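Local structure of glucan-binding protein C, GbpC (Streptococcus mutans UA159, 5UQZ) at residues L83-E86 against A87-K90; F173-P176 against T177-I180. The protein probably binds glucan at the cell surface and mediates both sucrose-independent and sucrose-dependent adherence of this streptococcus. All coordinates share one frame; numbering follows the deposited sequence. Where two conformers were deposited one is given.

Contact 1: residues L83-E86 against A87-K90; sequences LTKE and ARQK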
loop_
_atom_site.group_PDB
_atom_site.type_symbol
_atom_site.label_atom_id
_atom_site.label_comp_id
_atom_site.label_asym_id
_atom_site.label_seq_id
_atom_site.Cartn_x
_atom_site.Cartn_y
_atom_site.Cartn_z
ATOM N N LEU A 83 -9.915 18.505 11.248
ATOM C CA LEU A 83 -11.176 17.875 11.601
ATOM C C LEU A 83 -11.342 17.939 13.109
ATOM O O LEU A 83 -10.449 17.543 13.853
ATOM C CB LEU A 83 -11.138 16.419 11.111
ATOM C CG LEU A 83 -12.421 15.631 11.308
ATOM C CD1 LEU A 83 -13.521 16.146 10.391
ATOM C CD2 LEU A 83 -12.147 14.117 11.043
ATOM N N THR A 84 -12.492 18.404 13.572
ATOM C CA THR A 84 -12.700 18.447 15.021
ATOM C C THR A 84 -12.714 17.028 15.583
ATOM O O THR A 84 -13.050 16.055 14.901
ATOM C CB THR A 84 -14.006 19.163 15.394
ATOM O OG1 THR A 84 -15.102 18.345 14.934
ATOM C CG2 THR A 84 -14.047 20.590 14.844
ATOM N N LYS A 85 -12.333 16.893 16.845
ATOM C CA LYS A 85 -12.393 15.570 17.440
ATOM C C LYS A 85 -13.812 15.046 17.515
ATOM O O LYS A 85 -14.023 13.843 17.369
ATOM C CB LYS A 85 -11.685 15.516 18.799
ATOM C CG LYS A 85 -10.160 15.531 18.629
ATOM C CD LYS A 85 -9.430 15.140 19.864
ATOM C CE LYS A 85 -7.919 15.037 19.603
ATOM N NZ LYS A 85 -7.191 14.619 20.839
ATOM N N GLU A 86 -14.800 15.922 17.753
ATOM C CA GLU A 86 -16.188 15.465 17.717
ATOM C C GLU A 86 -16.566 14.879 16.370
ATOM O O GLU A 86 -17.225 13.844 16.302
ATOM C CB GLU A 86 -17.124 16.605 18.081
ATOM C CG GLU A 86 -18.580 16.165 18.059
ATOM C CD GLU A 86 -19.459 17.203 18.668
ATOM O OE1 GLU A 86 -18.990 18.333 18.888
ATOM O OE2 GLU A 86 -20.630 16.879 18.916
ATOM N N ALA A 87 -16.145 15.524 15.279
ATOM C CA ALA A 87 -16.459 14.968 13.960
ATOM C C ALA A 87 -15.689 13.685 13.685
ATOM O O ALA A 87 -16.245 12.743 13.098
ATOM C CB ALA A 87 -16.205 16.022 12.884
ATOM N N ARG A 88 -14.417 13.605 14.098
ATOM C CA ARG A 88 -13.680 12.355 13.982
ATOM C C ARG A 88 -14.415 11.225 14.705
ATOM O O ARG A 88 -14.594 10.133 14.158
ATOM C CB ARG A 88 -12.274 12.535 14.540
ATOM C CG ARG A 88 -11.372 11.280 14.313
ATOM C CD ARG A 88 -10.157 11.251 15.227
ATOM N NE ARG A 88 -10.541 11.326 16.634
ATOM C CZ ARG A 88 -9.693 11.464 17.658
ATOM N NH1 ARG A 88 -8.384 11.507 17.463
ATOM N NH2 ARG A 88 -10.166 11.555 18.890
ATOM N N GLN A 89 -14.863 11.487 15.935
ATOM C CA GLN A 89 -15.600 10.483 16.707
ATOM C C GLN A 89 -16.863 10.061 15.971
ATOM O O GLN A 89 -17.201 8.866 15.904
ATOM C CB GLN A 89 -15.999 11.059 18.082
ATOM C CG GLN A 89 -14.907 11.298 19.109
ATOM C CD GLN A 89 -15.336 12.285 20.220
ATOM O OE1 GLN A 89 -16.537 12.490 20.466
ATOM N NE2 GLN A 89 -14.351 12.936 20.848
ATOM N N LYS A 90 -17.603 11.045 15.439
ATOM C CA LYS A 90 -18.887 10.733 14.815
ATOM C C LYS A 90 -18.721 9.829 13.605
ATOM O O LYS A 90 -19.603 9.009 13.317
ATOM C CB LYS A 90 -19.612 12.007 14.407
ATOM C CG LYS A 90 -20.974 11.722 13.771
ATOM C CD LYS A 90 -21.676 12.999 13.372
ATOM C CE LYS A 90 -21.599 13.230 11.872
ATOM N NZ LYS A 90 -22.167 14.547 11.476
HETATM O O HOH W 1 -7.509 11.944 20.476
#
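Thr-84 caps the first turn of helix 85-91 by taking the backbone N-H of Ala-87 on its hydroxyl oxygen, with OG1 3.0 Å from Ala-87 N and an N-H...O angle of 156°. A chi1 of 67° sets OG1 between the backbone N and the carbonyl carbon of its own residue, from where it reaches forward over the N-terminus of the helix. The same oxygen keeps a weak bond to Asp-109 O. Backbone bonds of the alpha-helical i to i+4 kind follow at once: Arg-88 N lies 2.9 Å from Thr-84 O, and Gln-89 N and Lys-90 N pair with the carbonyls of Lys-85 and Glu-86.

Apolar packing is carried by Leu-83, which splits its branches between two residues. CD1 meets Ala-87 CB at 3.7 Å, while CD2 lies 3.8 Å from both CA and CB of Arg-88. Beyond them Leu-83 is covered by Phe-110 and Trp-123.

The charged side chains of Lys-85 and Arg-88 run alongside each other in the same direction, the lysine CG over one guanidinium face, 4.0 Å above its plane and offset toward the rim of the group. One water, in the guanidinium plane at its edge, accepts from Lys-85 NZ at 2.7 Å and from Arg-88 NH2 at 3.1 Å.

Glu-120 forms a salt bridge with Lys-85 and a long, weak ion pair with Arg-88. Its carboxylate and the shared water probably ease the closeness of two like charges, Lys-85 NZ and Arg-88 NH2, which stand 4.7 Å apart.

Contact 2: residues F173-P176 against T177-I180; sequences FHDP and TKTI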
loop_
_atom_site.group_PDB
_atom_site.type_symbol
_atom_site.label_atom_id
_atom_site.label_comp_id
_atom_site.label_asym_id
_atom_site.label_seq_id
_atom_site.Cartn_x
_atom_site.Cartn_y
_atom_site.Cartn_z
ATOM N N PHE A 173 -0.534 10.201 9.708
ATOM C CA PHE A 173 -0.017 9.398 10.834
ATOM C C PHE A 173 1.144 10.093 11.510
ATOM O O PHE A 173 1.999 10.712 10.858
ATOM C CB PHE A 173 0.417 8.042 10.260
ATOM C CG PHE A 173 -0.773 7.277 9.688
ATOM C CD1 PHE A 173 -1.791 6.813 10.547
ATOM C CD2 PHE A 173 -0.948 7.162 8.307
ATOM C CE1 PHE A 173 -2.890 6.163 10.021
ATOM C CE2 PHE A 173 -2.061 6.522 7.797
ATOM C CZ PHE A 173 -3.032 6.024 8.659
ATOM N N HIS A 174 1.219 9.966 12.840
ATOM C CA HIS A 174 2.355 10.592 13.519
ATOM C C HIS A 174 3.658 9.868 13.194
ATOM O O HIS A 174 4.721 10.480 13.289
ATOM C CB HIS A 174 2.120 10.734 15.019
ATOM C CG HIS A 174 2.113 9.449 15.766
ATOM N ND1 HIS A 174 3.261 8.936 16.323
ATOM C CD2 HIS A 174 1.125 8.570 16.030
ATOM C CE1 HIS A 174 2.967 7.786 16.912
ATOM N NE2 HIS A 174 1.674 7.562 16.775
ATOM N N ASP A 175 3.580 8.581 12.809
ATOM C CA ASP A 175 4.744 7.836 12.345
ATOM C C ASP A 175 4.920 8.103 10.848
ATOM O O ASP A 175 4.091 7.656 10.039
ATOM C CB ASP A 175 4.535 6.346 12.630
ATOM C CG ASP A 175 5.707 5.472 12.151
ATOM O OD1 ASP A 175 6.522 5.924 11.335
ATOM O OD2 ASP A 175 5.777 4.300 12.561
ATOM N N PRO A 176 5.991 8.805 10.432
ATOM C CA PRO A 176 6.104 9.203 9.020
ATOM C C PRO A 176 6.276 8.022 8.086
ATOM O O PRO A 176 6.080 8.180 6.872
ATOM C CB PRO A 176 7.357 10.115 8.989
ATOM C CG PRO A 176 8.152 9.639 10.167
ATOM C CD PRO A 176 7.149 9.255 11.228
ATOM N N THR A 177 6.667 6.842 8.579
ATOM C CA THR A 177 6.789 5.681 7.713
ATOM C C THR A 177 5.443 5.146 7.304
ATOM O O THR A 177 5.391 4.289 6.401
ATOM C CB THR A 177 7.639 4.584 8.389
ATOM O OG1 THR A 177 6.921 4.012 9.473
ATOM C CG2 THR A 177 9.007 5.075 8.793
ATOM N N LYS A 178 4.346 5.630 7.922
ATOM C CA LYS A 178 2.990 5.265 7.505
ATOM C C LYS A 178 2.396 6.322 6.578
ATOM O O LYS A 178 1.389 6.073 5.922
ATOM C CB LYS A 178 2.112 5.102 8.748
ATOM C CG LYS A 178 2.522 3.910 9.603
ATOM C CD LYS A 178 1.774 3.920 10.940
ATOM C CE LYS A 178 0.265 3.817 10.837
ATOM N NZ LYS A 178 -0.285 3.844 12.226
ATOM N N THR A 179 3.008 7.510 6.505
ATOM C CA THR A 179 2.678 8.569 5.552
ATOM C C THR A 179 1.233 9.042 5.686
ATOM O O THR A 179 0.925 9.637 6.711
ATOM C CB THR A 179 3.111 8.201 4.122
ATOM O OG1 THR A 179 4.351 7.464 4.123
ATOM C CG2 THR A 179 3.283 9.441 3.274
ATOM N N ILE A 180 0.360 8.828 4.694
ATOM C CA ILE A 180 -0.941 9.486 4.702
ATOM C C ILE A 180 -2.010 8.554 4.145
ATOM O O ILE A 180 -1.783 7.794 3.188
ATOM C CB ILE A 180 -0.756 10.740 3.852
ATOM C CG1 ILE A 180 -1.883 11.667 3.802
ATOM C CG2 ILE A 180 -0.471 10.466 2.402
ATOM C CD1 ILE A 180 -1.503 12.837 2.784
HETATM O O HOH W 2 2.861 10.736 8.286
HETATM O O HOH W 3 1.033 6.552 13.263
HETATM O O HOH W 4 7.022 8.516 4.255
#
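Asp-175 and Thr-177 form an Asx turn, and together with Lys-178 they shape the loop that joins the antiparallel strands 167-172 and 180-184 as a beta-hairpin. Asp-175 OD1 accepts twice from Thr-177: from its N at 2.9 Å and from its OG1 at 2.7 Å. Both donors come from the same face of the carboxylate, above its plane. With CG anti to the backbone N (chi1 179°), the carboxylate is turned toward Thr-177, and its other oxygen, OD2, is held by the backbone N of Glu-69. A beta turn overlaps this arrangement, since Lys-178 N lies 2.9 Å from Asp-175 O.

The second tight element is a CH-pi contact. Lys-178 crosses Phe-173 at about a right angle, and the bend of the lysine at chi3 (62°) carries CE over one face of the ring, 4.0 Å from its centroid. Thr-179 O meets the same ring at its edge. Trp-328 also meets the phenylalanine ring, with the two planes inclined at about 30°, and its NE1 binds Lys-178 O.

The remaining links are looser: two weak backbone bonds, each accompanied by a bridging water. The weak bond from Phe-173 N to Thr-179 O spans the mouth of the loop, where a water donates to both Phe-173 O and Thr-179 O. The bond from Thr-179 N to Pro-176 O is likewise weak, and a water joins that carbonyl to Thr-179 OG1. Thr-179 OG1 also accepts from Thr-331 N, of the segment after strand 325-329. Beside the partly exposed Lys-178, a third water accepts from Asp-175 N at 3.3 Å and from Lys-178 NZ at 3.2 Å.

Overall arrangement
Contacts 1 and 2 lie in series along the chain and do not touch: their centres are 20 Å apart and their nearest atoms about 10 Å. Strand 122-127 and the residues just before it connect them. Leu-83 in contact 1 shares backbone hydrogen bonds with Trp-123, whose strand pairs with 167-172, the strand leading into contact 2. Two successive acids serve one contact each: Glu-120 pairs with Lys-85 and Asp-121 accepts from His-174 N. Contact 2 is the nearer to the calcium site of Ser-224, Asn-226 and Glu-237, with the Ile-180 side chain about 11 Å from the ion; contact 1, more peripheral, lies away from it.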